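Endosialidase (Enterobacteria phage phi92, PDB 4HIZ) cleaves polymers of sialic acid, hydrolysing both alpha-2,8 and alpha-2,9 linkages as a phage endosialidase. Local coordinates at the interface of chains A and B. Numbering follows the deposited sequence. Chains: chain A/B, Endosialidase.

The interface of chains A and B. Residues chain A 128, 543-545, 560; chain B 541, 544, 546, 554, 556.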
loop_
_atom_site.group_PDB
_atom_site.type_symbol
_atom_site.label_atom_id
_atom_site.label_comp_id
_atom_site.label_asym_id
_atom_site.label_seq_id
_atom_site.Cartn_x
_atom_site.Cartn_y
_atom_site.Cartn_z
ATOM N N MET A 128 7.139 7.214 4.176
ATOM C CA MET A 128 5.956 7.262 5.035
ATOM C C MET A 128 6.192 8.359 6.091
ATOM O O MET A 128 7.345 8.678 6.411
ATOM C CB MET A 128 5.733 5.920 5.731
ATOM C CG MET A 128 6.784 5.598 6.793
ATOM S SD MET A 128 6.596 3.991 7.583
ATOM C CE MET A 128 7.348 2.933 6.325
ATOM N N THR A 543 5.333 0.568 3.784
ATOM C CA THR A 543 4.466 0.674 4.963
ATOM C C THR A 543 4.192 -0.659 5.611
ATOM O O THR A 543 4.276 -0.782 6.848
ATOM C CB THR A 543 3.119 1.384 4.676
ATOM O OG1 THR A 543 2.478 0.737 3.569
ATOM C CG2 THR A 543 3.381 2.853 4.365
ATOM N N LEU A 544 3.797 -1.649 4.802
ATOM C CA LEU A 544 3.576 -2.976 5.351
ATOM C C LEU A 544 4.231 -3.928 4.353
ATOM O O LEU A 544 3.589 -4.329 3.363
ATOM C CB LEU A 544 2.071 -3.253 5.523
ATOM C CG LEU A 544 1.393 -2.345 6.578
ATOM C CD1 LEU A 544 -0.093 -2.472 6.440
ATOM C CD2 LEU A 544 1.843 -2.708 7.998
ATOM N N PRO A 545 5.512 -4.249 4.561
ATOM C CA PRO A 545 6.253 -4.957 3.479
ATOM C C PRO A 545 5.790 -6.380 3.299
ATOM O O PRO A 545 5.915 -7.199 4.203
ATOM C CB PRO A 545 7.731 -4.944 3.944
ATOM C CG PRO A 545 7.773 -4.017 5.110
ATOM C CD PRO A 545 6.384 -3.818 5.672
ATOM N N VAL A 560 4.192 -4.631 13.573
ATOM C CA VAL A 560 3.153 -3.639 13.310
ATOM C C VAL A 560 2.304 -3.459 14.546
ATOM O O VAL A 560 2.009 -4.434 15.258
ATOM C CB VAL A 560 2.211 -4.168 12.165
ATOM C CG1 VAL A 560 1.118 -3.155 11.855
ATOM C CG2 VAL A 560 3.012 -4.517 10.891
ATOM N N ASN B 541 -1.187 5.728 1.439
ATOM C CA ASN B 541 -1.387 5.503 2.867
ATOM C C ASN B 541 -2.839 5.698 3.253
ATOM O O ASN B 541 -3.158 6.171 4.367
ATOM C CB ASN B 541 -0.491 6.474 3.634
ATOM C CG ASN B 541 0.387 5.787 4.640
ATOM O OD1 ASN B 541 0.232 4.616 4.944
ATOM N ND2 ASN B 541 1.308 6.552 5.215
ATOM N N LEU B 544 -4.266 1.236 4.431
ATOM C CA LEU B 544 -3.875 0.869 5.785
ATOM C C LEU B 544 -2.924 1.965 6.214
ATOM O O LEU B 544 -1.738 1.884 5.967
ATOM C CB LEU B 544 -3.205 -0.529 5.856
ATOM C CG LEU B 544 -4.188 -1.699 5.523
ATOM C CD1 LEU B 544 -3.430 -3.031 5.282
ATOM C CD2 LEU B 544 -5.286 -1.873 6.605
ATOM N N VAL B 546 -0.253 4.068 7.655
ATOM C CA VAL B 546 0.883 3.734 8.530
ATOM C C VAL B 546 1.785 4.942 8.748
ATOM O O VAL B 546 2.118 5.676 7.817
ATOM C CB VAL B 546 1.712 2.609 7.895
ATOM C CG1 VAL B 546 3.102 2.472 8.601
ATOM C CG2 VAL B 546 0.909 1.314 7.972
ATOM N N ARG B 554 5.953 0.707 13.060
ATOM C CA ARG B 554 4.834 1.131 12.240
ATOM C C ARG B 554 3.525 1.072 13.004
ATOM O O ARG B 554 3.183 0.024 13.559
ATOM C CB ARG B 554 4.719 0.153 11.055
ATOM C CG ARG B 554 5.792 0.337 10.005
ATOM C CD ARG B 554 6.034 -1.019 9.296
ATOM N NE ARG B 554 6.926 -0.849 8.141
ATOM C CZ ARG B 554 8.264 -0.786 8.231
ATOM N NH1 ARG B 554 8.870 -0.912 9.441
ATOM N NH2 ARG B 554 9.010 -0.619 7.122
ATOM N N VAL B 556 -0.631 1.515 12.605
ATOM C CA VAL B 556 -1.754 1.570 11.655
ATOM C C VAL B 556 -2.884 2.349 12.308
ATOM O O VAL B 556 -3.311 2.009 13.422
ATOM C CB VAL B 556 -2.263 0.155 11.315
ATOM C CG1 VAL B 556 -3.523 0.221 10.370
ATOM C CG2 VAL B 556 -1.124 -0.683 10.642
HETATM O O HOH W 1 -0.230 0.849 4.125
#
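A:Val560, at the start of strand 560-563, forms a parallel beta bridge with B:Arg554 of strand 554-556, while A:Thr543 and A:Leu544 lie in a loop facing strand 546-548 of chain B. Beside the bridge, A:Val560 CG1 meets B:Val556 CG2 at 3.6 Å. B:Val546 wedges its two methyls between several groups of chain A. B:Val546 CB packs against A:Thr543 CB at 3.7 Å. B:Val546 CG1, anti to the backbone N (chi1 166°), reaches A:Met128 SD at 3.9 Å, and CG2 rests on A:Leu544 CG. A:Leu544 CD1 meets B:Leu544 CD1 at 3.6 Å, with the side chains at about a right angle. A:Thr543 OG1 points away from B:Val546 and meets water 1 at 2.8 Å; water 1 also meets the backbone carbonyl B:Leu544 O, bridging the chains. B:Arg554 runs extended from CG to NE, and NE gives a weak, bent hydrogen bond to A:Thr543 O (2.9 Å, 124° at H). Its NH2 end lies near A:Met128 CE and the ring of A:Pro545. Within chain B, the amide of B:Asn541 pairs with the backbone of B:Val546 at the edge of the contact, and its OD1 also touches A:Thr543 CG2. B:Asn541 OD1 accepts a hydrogen bond from B:Val546 N at 2.8 Å, the donor lying above the carbonyl plane, and ND2 donates to B:Val546 O. The patch lies where the propeller of chain A, which supplies A:Met128, approaches the intertwined C-terminal regions of two subunits in the deposited trimer.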